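Local coordinates for protein glutamate racemase (Bacillus anthracis, PDB 2DWU) that belongs to the Asp/Glu/hydantoin racemase family of two-domain alpha/beta proteins and holds D-glutamic acid in a buried pocket between its two parallel sheets, at residues G117-V122 with D182-G187; L13-G18 with V75-A80; F68-L73 with L92-I97. All blocks are in the same frame, centred on the assembly; numbering follows the deposited sequence. Where two conformers were deposited one is given.

Contact 1. Residues G117-V122 with D182-G187; sequences GVIGTV and DTLILG
Gly117, Val118 and Ile119 lie beside Thr183 to Gly187 as parallel neighbours in the four-stranded sheet, the short strand axes 4.5 Å apart. The first two backbone bonds are short and nearly straight: Gly117 N donates to Thr183 O at 2.8 Å, with an angle of 178°, and Ile185 N returns to Gly117 O at 2.9 Å. Gly117 also receives the side chain of Leu184, whose CG is anti to the backbone N (chi1 172°) and whose CD1 comes to 3.6 Å from Gly117 C. On the face carrying Val118 and Ile185, Val118 CG2, in the conformer described, meets Ile185 CB at 3.7 Å, the two side chains crossing obliquely. On the other face Ile119 CG2 and CD1 meet Leu184 CD1 and Leu186 CD2, each at 4.2 Å, and Ile198 and Leu202 of helix 195-202 cover Leu184. Toward the C-terminal end the pairing slackens: the bond from Gly187 N to Ile119 O is weak, bent to 123°, where Leu186 centres an inverse gamma turn. Just past the paired part a water bridges the two segments, accepting from Thr121 N, at a helix N-cap, and donating to Gly187 O at 2.6 Å. The water thus satisfies both backbone atoms where direct strand pairing has ended, next to the pocket residue Thr121.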
loop_
_atom_site.group_PDB
_atom_site.type_symbol
_atom_site.label_atom_id
_atom_site.label_comp_id
_atom_site.label_asym_id
_atom_site.label_seq_id
_atom_site.Cartn_x
_atom_site.Cartn_y
_atom_site.Cartn_z
ATOM N N GLY B 117 -4.860 -3.907 17.021
ATOM C CA GLY B 117 -6.238 -3.809 17.462
ATOM C C GLY B 117 -7.106 -3.455 16.249
ATOM O O GLY B 117 -6.613 -2.934 15.254
ATOM N N VAL B 118 -8.389 -3.780 16.304
ATOM C CA VAL B 118 -9.297 -3.347 15.236
ATOM C C VAL B 118 -10.666 -3.153 15.844
ATOM O O VAL B 118 -11.112 -3.948 16.676
ATOM C CB VAL B 118 -9.387 -4.316 14.041
ATOM C CG1 VAL B 118 -9.870 -5.695 14.495
ATOM C CG2 VAL B 118 -10.342 -3.722 12.989
ATOM N N ILE B 119 -11.317 -2.068 15.436
ATOM C CA ILE B 119 -12.641 -1.698 15.931
ATOM C C ILE B 119 -13.597 -1.579 14.757
ATOM O O ILE B 119 -13.185 -1.257 13.631
ATOM C CB ILE B 119 -12.631 -0.363 16.736
ATOM C CG1 ILE B 119 -11.949 0.766 15.944
ATOM C CG2 ILE B 119 -11.903 -0.627 18.076
ATOM C CD1 ILE B 119 -12.141 2.141 16.581
ATOM N N GLY B 120 -14.870 -1.859 15.004
ATOM C CA GLY B 120 -15.838 -1.782 13.923
ATOM C C GLY B 120 -17.203 -2.141 14.440
ATOM O O GLY B 120 -17.405 -2.230 15.660
ATOM N N THR B 121 -18.150 -2.337 13.529
ATOM C CA THR B 121 -19.518 -2.678 13.939
ATOM C C THR B 121 -19.582 -4.098 14.473
ATOM O O THR B 121 -18.658 -4.884 14.313
ATOM C CB THR B 121 -20.500 -2.662 12.744
ATOM O OG1 THR B 121 -20.093 -3.676 11.802
ATOM C CG2 THR B 121 -20.547 -1.295 12.071
ATOM N N VAL B 122 -20.695 -4.415 15.119
ATOM C CA VAL B 122 -20.864 -5.759 15.616
ATOM C C VAL B 122 -20.761 -6.771 14.464
ATOM O O VAL B 122 -20.100 -7.799 14.597
ATOM C CB VAL B 122 -22.207 -5.893 16.324
ATOM C CG1 VAL B 122 -22.500 -7.353 16.578
ATOM C CG2 VAL B 122 -22.174 -5.116 17.629
ATOM N N ASP B 182 0.157 -1.839 19.126
ATOM C CA ASP B 182 0.886 -0.671 18.662
ATOM C C ASP B 182 0.286 -0.173 17.343
ATOM O O ASP B 182 0.793 0.766 16.746
ATOM C CB ASP B 182 2.403 -0.949 18.506
ATOM C CG ASP B 182 2.739 -1.926 17.379
ATOM O OD1 ASP B 182 1.830 -2.447 16.694
ATOM O OD2 ASP B 182 3.960 -2.167 17.193
ATOM N N THR B 183 -0.811 -0.800 16.927
ATOM C CA THR B 183 -1.484 -0.467 15.670
ATOM C C THR B 183 -2.995 -0.646 15.864
ATOM O O THR B 183 -3.412 -1.577 16.537
ATOM C CB THR B 183 -0.979 -1.447 14.567
ATOM O OG1 THR B 183 0.449 -1.325 14.446
ATOM C CG2 THR B 183 -1.647 -1.148 13.209
ATOM N N LEU B 184 -3.816 0.244 15.297
ATOM C CA LEU B 184 -5.270 0.130 15.418
ATOM C C LEU B 184 -5.884 0.366 14.044
ATOM O O LEU B 184 -5.649 1.408 13.431
ATOM C CB LEU B 184 -5.842 1.184 16.385
ATOM C CG LEU B 184 -7.384 1.185 16.364
ATOM C CD1 LEU B 184 -7.885 -0.008 17.133
ATOM C CD2 LEU B 184 -7.933 2.493 16.944
ATOM N N ILE B 185 -6.654 -0.602 13.568
ATOM C CA ILE B 185 -7.336 -0.456 12.290
ATOM C C ILE B 185 -8.726 0.137 12.517
ATOM O O ILE B 185 -9.513 -0.386 13.327
ATOM C CB ILE B 185 -7.492 -1.816 11.594
ATOM C CG1 ILE B 185 -6.109 -2.422 11.310
ATOM C CG2 ILE B 185 -8.323 -1.638 10.276
ATOM C CD1 ILE B 185 -6.169 -3.892 10.841
ATOM N N LEU B 186 -9.024 1.250 11.845
ATOM C CA LEU B 186 -10.364 1.838 11.929
ATOM C C LEU B 186 -11.238 1.043 10.947
ATOM O O LEU B 186 -11.377 1.415 9.767
ATOM C CB LEU B 186 -10.313 3.311 11.516
ATOM C CG LEU B 186 -9.388 4.203 12.322
ATOM C CD1 LEU B 186 -9.549 5.675 11.859
ATOM C CD2 LEU B 186 -9.730 4.090 13.820
ATOM N N GLY B 187 -11.817 -0.047 11.453
ATOM C CA GLY B 187 -12.619 -0.953 10.649
ATOM C C GLY B 187 -14.071 -0.582 10.406
ATOM O O GLY B 187 -14.943 -1.446 10.422
HETATM O O HOH W 1 -17.506 -1.896 10.682
#

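Contact 2. Residues L13-G18 with V75-A80; sequences LDSGVG and VACNTA. With DGL (D-glutamic acid), chain H.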
loop_
_atom_site.group_PDB
_atom_site.type_symbol
_atom_site.label_atom_id
_atom_site.label_comp_id
_atom_site.label_asym_id
_atom_site.label_seq_id
_atom_site.Cartn_x
_atom_site.Cartn_y
_atom_site.Cartn_z
ATOM N N LEU B 13 -19.891 0.840 -3.404
ATOM C CA LEU B 13 -21.146 0.650 -2.678
ATOM C C LEU B 13 -20.905 0.727 -1.170
ATOM O O LEU B 13 -19.819 0.395 -0.662
ATOM C CB LEU B 13 -21.840 -0.666 -3.086
ATOM C CG LEU B 13 -21.156 -2.010 -2.832
ATOM C CD1 LEU B 13 -21.279 -2.419 -1.330
ATOM C CD2 LEU B 13 -21.850 -3.086 -3.699
ATOM N N ASP B 14 -21.923 1.206 -0.471
ATOM C CA ASP B 14 -21.834 1.385 0.970
ATOM C C ASP B 14 -23.239 1.337 1.532
ATOM O O ASP B 14 -24.209 1.422 0.793
ATOM C CB ASP B 14 -21.205 2.753 1.270
ATOM C CG ASP B 14 -21.079 3.001 2.771
ATOM O OD1 ASP B 14 -20.489 2.138 3.462
ATOM O OD2 ASP B 14 -21.577 4.029 3.277
ATOM N N SER B 15 -23.348 1.209 2.844
ATOM C CA SER B 15 -24.650 1.207 3.467
ATOM C C SER B 15 -25.275 2.606 3.516
ATOM O O SER B 15 -26.476 2.713 3.752
ATOM C CB SER B 15 -24.535 0.658 4.889
ATOM O OG SER B 15 -23.805 1.546 5.732
ATOM N N GLY B 16 -24.484 3.666 3.293
ATOM C CA GLY B 16 -25.022 5.017 3.360
ATOM C C GLY B 16 -24.055 6.113 2.969
ATOM O O GLY B 16 -23.537 6.107 1.848
ATOM N N VAL B 17 -23.822 7.060 3.880
ATOM C CA VAL B 17 -22.909 8.170 3.633
ATOM C C VAL B 17 -21.479 7.883 4.088
ATOM O O VAL B 17 -20.537 8.465 3.565
ATOM C CB VAL B 17 -23.372 9.496 4.332
ATOM C CG1 VAL B 17 -24.569 10.077 3.623
ATOM C CG2 VAL B 17 -23.721 9.246 5.806
ATOM N N GLY B 18 -21.319 6.980 5.048
ATOM C CA GLY B 18 -19.982 6.690 5.562
ATOM C C GLY B 18 -18.939 6.445 4.492
ATOM O O GLY B 18 -17.785 6.897 4.605
ATOM N N VAL B 75 -16.145 -2.289 -2.266
ATOM C CA VAL B 75 -17.133 -2.465 -1.196
ATOM C C VAL B 75 -16.543 -1.572 -0.119
ATOM O O VAL B 75 -15.629 -1.935 0.604
ATOM C CB VAL B 75 -17.203 -3.935 -0.712
ATOM C CG1 VAL B 75 -18.253 -4.064 0.423
ATOM C CG2 VAL B 75 -17.617 -4.804 -1.859
ATOM N N ALA B 76 -17.064 -0.361 -0.064
ATOM C CA ALA B 76 -16.560 0.635 0.864
ATOM C C ALA B 76 -16.961 0.411 2.321
ATOM O O ALA B 76 -16.310 0.932 3.250
ATOM C CB ALA B 76 -17.031 2.025 0.400
ATOM N N CYS B 77 -18.039 -0.332 2.511
ATOM C CA CYS B 77 -18.587 -0.613 3.841
ATOM C C CYS B 77 -17.896 -1.828 4.461
ATOM O O CYS B 77 -17.905 -2.894 3.863
ATOM C CB CYS B 77 -20.085 -0.892 3.681
ATOM S SG CYS B 77 -20.947 -1.306 5.198
ATOM N N ASN B 78 -17.303 -1.655 5.649
ATOM C CA ASN B 78 -16.622 -2.771 6.298
ATOM C C ASN B 78 -17.610 -3.874 6.669
ATOM O O ASN B 78 -17.265 -5.054 6.583
ATOM C CB ASN B 78 -15.869 -2.288 7.561
ATOM C CG ASN B 78 -14.780 -1.266 7.232
ATOM O OD1 ASN B 78 -13.544 -1.566 7.265
ATOM N ND2 ASN B 78 -15.194 -0.066 6.943
ATOM N N THR B 79 -18.826 -3.497 7.089
ATOM C CA THR B 79 -19.858 -4.481 7.459
ATOM C C THR B 79 -20.279 -5.304 6.239
ATOM O O THR B 79 -20.400 -6.539 6.299
ATOM C CB THR B 79 -21.102 -3.762 8.042
ATOM O OG1 THR B 79 -20.693 -2.988 9.182
ATOM C CG2 THR B 79 -22.169 -4.772 8.463
ATOM N N ALA B 80 -20.464 -4.599 5.123
ATOM C CA ALA B 80 -20.857 -5.236 3.878
ATOM C C ALA B 80 -19.724 -6.130 3.384
ATOM O O ALA B 80 -19.965 -7.258 2.913
ATOM C CB ALA B 80 -21.200 -4.145 2.832
HETATM N N DGL H . -20.600 1.670 6.671
HETATM C CA DGL H . -20.663 0.820 7.902
HETATM C C DGL H . -19.357 0.140 8.122
HETATM O O DGL H . -19.243 -0.826 8.865
HETATM C CB DGL H . -21.014 1.692 9.128
HETATM C CG DGL H . -22.535 1.972 9.083
HETATM C CD DGL H . -23.415 0.794 9.171
HETATM O OE1 DGL H . -23.572 0.130 10.197
HETATM O OE2 DGL H . -24.035 0.461 8.062
HETATM O OXT DGL H . -18.327 0.611 7.475
#
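Leu13 and Val75 pair as parallel neighbours at the C-terminal ends of two sheet strands, where an alpha/beta fold commonly places its ligand pocket, here holding D-glutamic acid. Leu13 CD1 lies alongside Val75 CG1 at 3.9 Å, and Leu13 O accepts from Ala76 N at 2.9 Å. Next comes Asp14, its CG anti to the backbone N (chi1 -180°), which carries OD1 to 3.1 Å from Cys77 CB and into a weak bond with the ligand N. Its other oxygen, OD2, is held by the loop: Gly16 N reaches it from above the carboxylate plane, forming an Asx turn, and Gly19 N is a further donor. These bonds probably fix the carboxylate's rotation. At Ser15, OG donates to ligand OE2 at 2.6 Å and also takes a weak bond from the ligand N; Tyr46 and Gly47 add further backbone bonds to the ligand. Across from these residues, helix 78-91 begins, and its first turn receives the ligand's other carboxylate: Asn78 N and ND2 both donate to OXT, while Thr79 N and OG1 donate to O. The helix start would favour that negative charge. Cys77 occupies the N-cap, its SG anti to the backbone N (chi1 178°), accepting from Ala80 N at 3.3 Å and lying 3.5 Å from the ligand CA.

Contact 3. Residues F68-L73 with L92-I97; sequences FPLKAL and LSIPVI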
loop_
_atom_site.group_PDB
_atom_site.type_symbol
_atom_site.label_atom_id
_atom_site.label_comp_id
_atom_site.label_asym_id
_atom_site.label_seq_id
_atom_site.Cartn_x
_atom_site.Cartn_y
_atom_site.Cartn_z
ATOM N N PHE B 68 -23.992 0.406 -15.195
ATOM C CA PHE B 68 -22.889 1.260 -15.630
ATOM C C PHE B 68 -21.716 0.424 -16.099
ATOM O O PHE B 68 -21.603 -0.758 -15.753
ATOM C CB PHE B 68 -22.411 2.151 -14.479
ATOM C CG PHE B 68 -23.476 3.026 -13.911
ATOM C CD1 PHE B 68 -24.305 2.558 -12.904
ATOM C CD2 PHE B 68 -23.653 4.325 -14.379
ATOM C CE1 PHE B 68 -25.293 3.368 -12.363
ATOM C CE2 PHE B 68 -24.640 5.147 -13.847
ATOM C CZ PHE B 68 -25.464 4.660 -12.829
ATOM N N PRO B 69 -20.823 1.014 -16.919
ATOM C CA PRO B 69 -19.678 0.219 -17.373
ATOM C C PRO B 69 -18.618 0.107 -16.272
ATOM O O PRO B 69 -17.711 0.924 -16.214
ATOM C CB PRO B 69 -19.162 1.000 -18.581
ATOM C CG PRO B 69 -19.477 2.425 -18.225
ATOM C CD PRO B 69 -20.828 2.362 -17.517
ATOM N N LEU B 70 -18.726 -0.907 -15.415
ATOM C CA LEU B 70 -17.764 -1.060 -14.319
ATOM C C LEU B 70 -16.444 -1.702 -14.696
ATOM O O LEU B 70 -16.419 -2.748 -15.359
ATOM C CB LEU B 70 -18.361 -1.924 -13.191
ATOM C CG LEU B 70 -19.749 -1.541 -12.679
ATOM C CD1 LEU B 70 -20.204 -2.509 -11.573
ATOM C CD2 LEU B 70 -19.704 -0.114 -12.168
ATOM N N LYS B 71 -15.346 -1.105 -14.254
ATOM C CA LYS B 71 -14.042 -1.711 -14.493
ATOM C C LYS B 71 -13.620 -2.418 -13.204
ATOM O O LYS B 71 -12.793 -3.322 -13.221
ATOM C CB LYS B 71 -12.975 -0.671 -14.907
ATOM C CG LYS B 71 -12.487 0.274 -13.818
ATOM C CD LYS B 71 -11.122 0.967 -14.167
ATOM C CE LYS B 71 -11.216 1.950 -15.320
ATOM N NZ LYS B 71 -9.974 2.771 -15.460
ATOM N N ALA B 72 -14.222 -2.010 -12.083
ATOM C CA ALA B 72 -13.912 -2.593 -10.776
ATOM C C ALA B 72 -15.002 -2.186 -9.791
ATOM O O ALA B 72 -15.707 -1.212 -10.020
ATOM C CB ALA B 72 -12.542 -2.082 -10.276
ATOM N N LEU B 73 -15.123 -2.935 -8.692
ATOM C CA LEU B 73 -16.110 -2.664 -7.661
ATOM C C LEU B 73 -15.392 -2.529 -6.319
ATOM O O LEU B 73 -14.560 -3.367 -5.969
ATOM C CB LEU B 73 -17.119 -3.829 -7.568
ATOM C CG LEU B 73 -18.094 -3.719 -6.379
ATOM C CD1 LEU B 73 -18.973 -2.458 -6.518
ATOM C CD2 LEU B 73 -18.943 -4.981 -6.342
ATOM N N LEU B 92 -18.613 -12.033 -9.579
ATOM C CA LEU B 92 -18.196 -11.100 -10.619
ATOM C C LEU B 92 -16.872 -11.433 -11.268
ATOM O O LEU B 92 -16.009 -12.056 -10.657
ATOM C CB LEU B 92 -18.121 -9.686 -10.039
ATOM C CG LEU B 92 -19.370 -9.250 -9.272
ATOM C CD1 LEU B 92 -19.191 -7.821 -8.777
ATOM C CD2 LEU B 92 -20.603 -9.363 -10.161
ATOM N N SER B 93 -16.711 -10.979 -12.507
ATOM C CA SER B 93 -15.485 -11.202 -13.265
ATOM C C SER B 93 -14.537 -9.998 -13.153
ATOM O O SER B 93 -13.340 -10.106 -13.439
ATOM C CB SER B 93 -15.832 -11.474 -14.731
ATOM O OG SER B 93 -16.783 -12.524 -14.807
ATOM N N ILE B 94 -15.069 -8.851 -12.743
ATOM C CA ILE B 94 -14.235 -7.664 -12.571
ATOM C C ILE B 94 -13.597 -7.722 -11.178
ATOM O O ILE B 94 -14.053 -8.486 -10.312
ATOM C CB ILE B 94 -15.069 -6.356 -12.679
ATOM C CG1 ILE B 94 -16.203 -6.382 -11.652
ATOM C CG2 ILE B 94 -15.591 -6.181 -14.115
ATOM C CD1 ILE B 94 -16.942 -5.062 -11.493
ATOM N N PRO B 95 -12.521 -6.948 -10.959
ATOM C CA PRO B 95 -11.861 -6.939 -9.647
ATOM C C PRO B 95 -12.816 -6.352 -8.604
ATOM O O PRO B 95 -13.444 -5.316 -8.848
ATOM C CB PRO B 95 -10.678 -6.003 -9.844
ATOM C CG PRO B 95 -10.377 -6.108 -11.307
ATOM C CD PRO B 95 -11.743 -6.182 -11.946
ATOM N N VAL B 96 -12.900 -6.993 -7.448
ATOM C CA VAL B 96 -13.736 -6.512 -6.361
ATOM C C VAL B 96 -12.777 -6.266 -5.196
ATOM O O VAL B 96 -12.091 -7.191 -4.733
ATOM C CB VAL B 96 -14.825 -7.538 -5.923
ATOM C CG1 VAL B 96 -15.652 -6.917 -4.790
ATOM C CG2 VAL B 96 -15.762 -7.875 -7.091
ATOM N N ILE B 97 -12.700 -5.021 -4.749
ATOM C CA ILE B 97 -11.788 -4.640 -3.666
ATOM C C ILE B 97 -12.617 -4.262 -2.441
ATOM O O ILE B 97 -13.470 -3.364 -2.511
ATOM C CB ILE B 97 -10.924 -3.403 -4.070
ATOM C CG1 ILE B 97 -9.860 -3.774 -5.129
ATOM C CG2 ILE B 97 -10.158 -2.892 -2.863
ATOM C CD1 ILE B 97 -10.392 -4.112 -6.513
#
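A beta-alpha-beta unit, strand 70-75, helix 78-91 and strand 96-98, brings its two parallel strands together here, with Leu73 paired to Val96. Leu73 is gripped through both backbone polar atoms: its N donates to Pro95 O at 2.9 Å, and its O accepts from Ile97 N at 2.8 Å. The Leu73 side chain, CG anti to the backbone N (chi1 172°), lies alongside Val96, pointing the same way. Its CD2 also meets Leu92 CD1 at 3.7 Å, those two side chains crossing at about a right angle. Ahead of the strand pairing, Ile94 packs against the corner where the chain turns at Lys71. Its CD1 touches Leu70 CB at 3.8 Å and reaches Ala72 C, while CG2 rests 3.7 Å from Leu70 O. Pro95, lacking an N-H, sets its ring carbon CD 3.3 Å from Lys71 O. The Lys71 side chain starts out away from 92-97, and its NZ bonds to Ile228 O and forms a salt bridge with Glu33. Val62 and Leu65 of helix 51-65 cover Leu73 on one face of the sheet, whereas Ile97 meets Thr215 and Ile222 of helix 211-226, and strand 9-14 flanks strand 70-75 across from strand 96-98.

Contacts 2 and 3 share the six-stranded parallel sheet, their centres 16 Å apart. Strand 70-75 enters both, and helix 78-91 leads from contact 2 to strand 96-98 of contact 3, so their segments alternate along the chain. Val75 N lies 2.9 Å from Ile97 O, a probable hydrogen bond joining the two. Contact 1 comes later, in the separate four-stranded sheet; its centre is 16 Å from that of contact 2 and 27 Å from that of contact 3. Thr79 and Thr121, each at the start of a helix that follows a strand, are probably hydrogen-bonded through OG1 and so join the two halves of the fold beside D-glutamic acid; the pocket lies between the sheets, and contact 3 stands farther out.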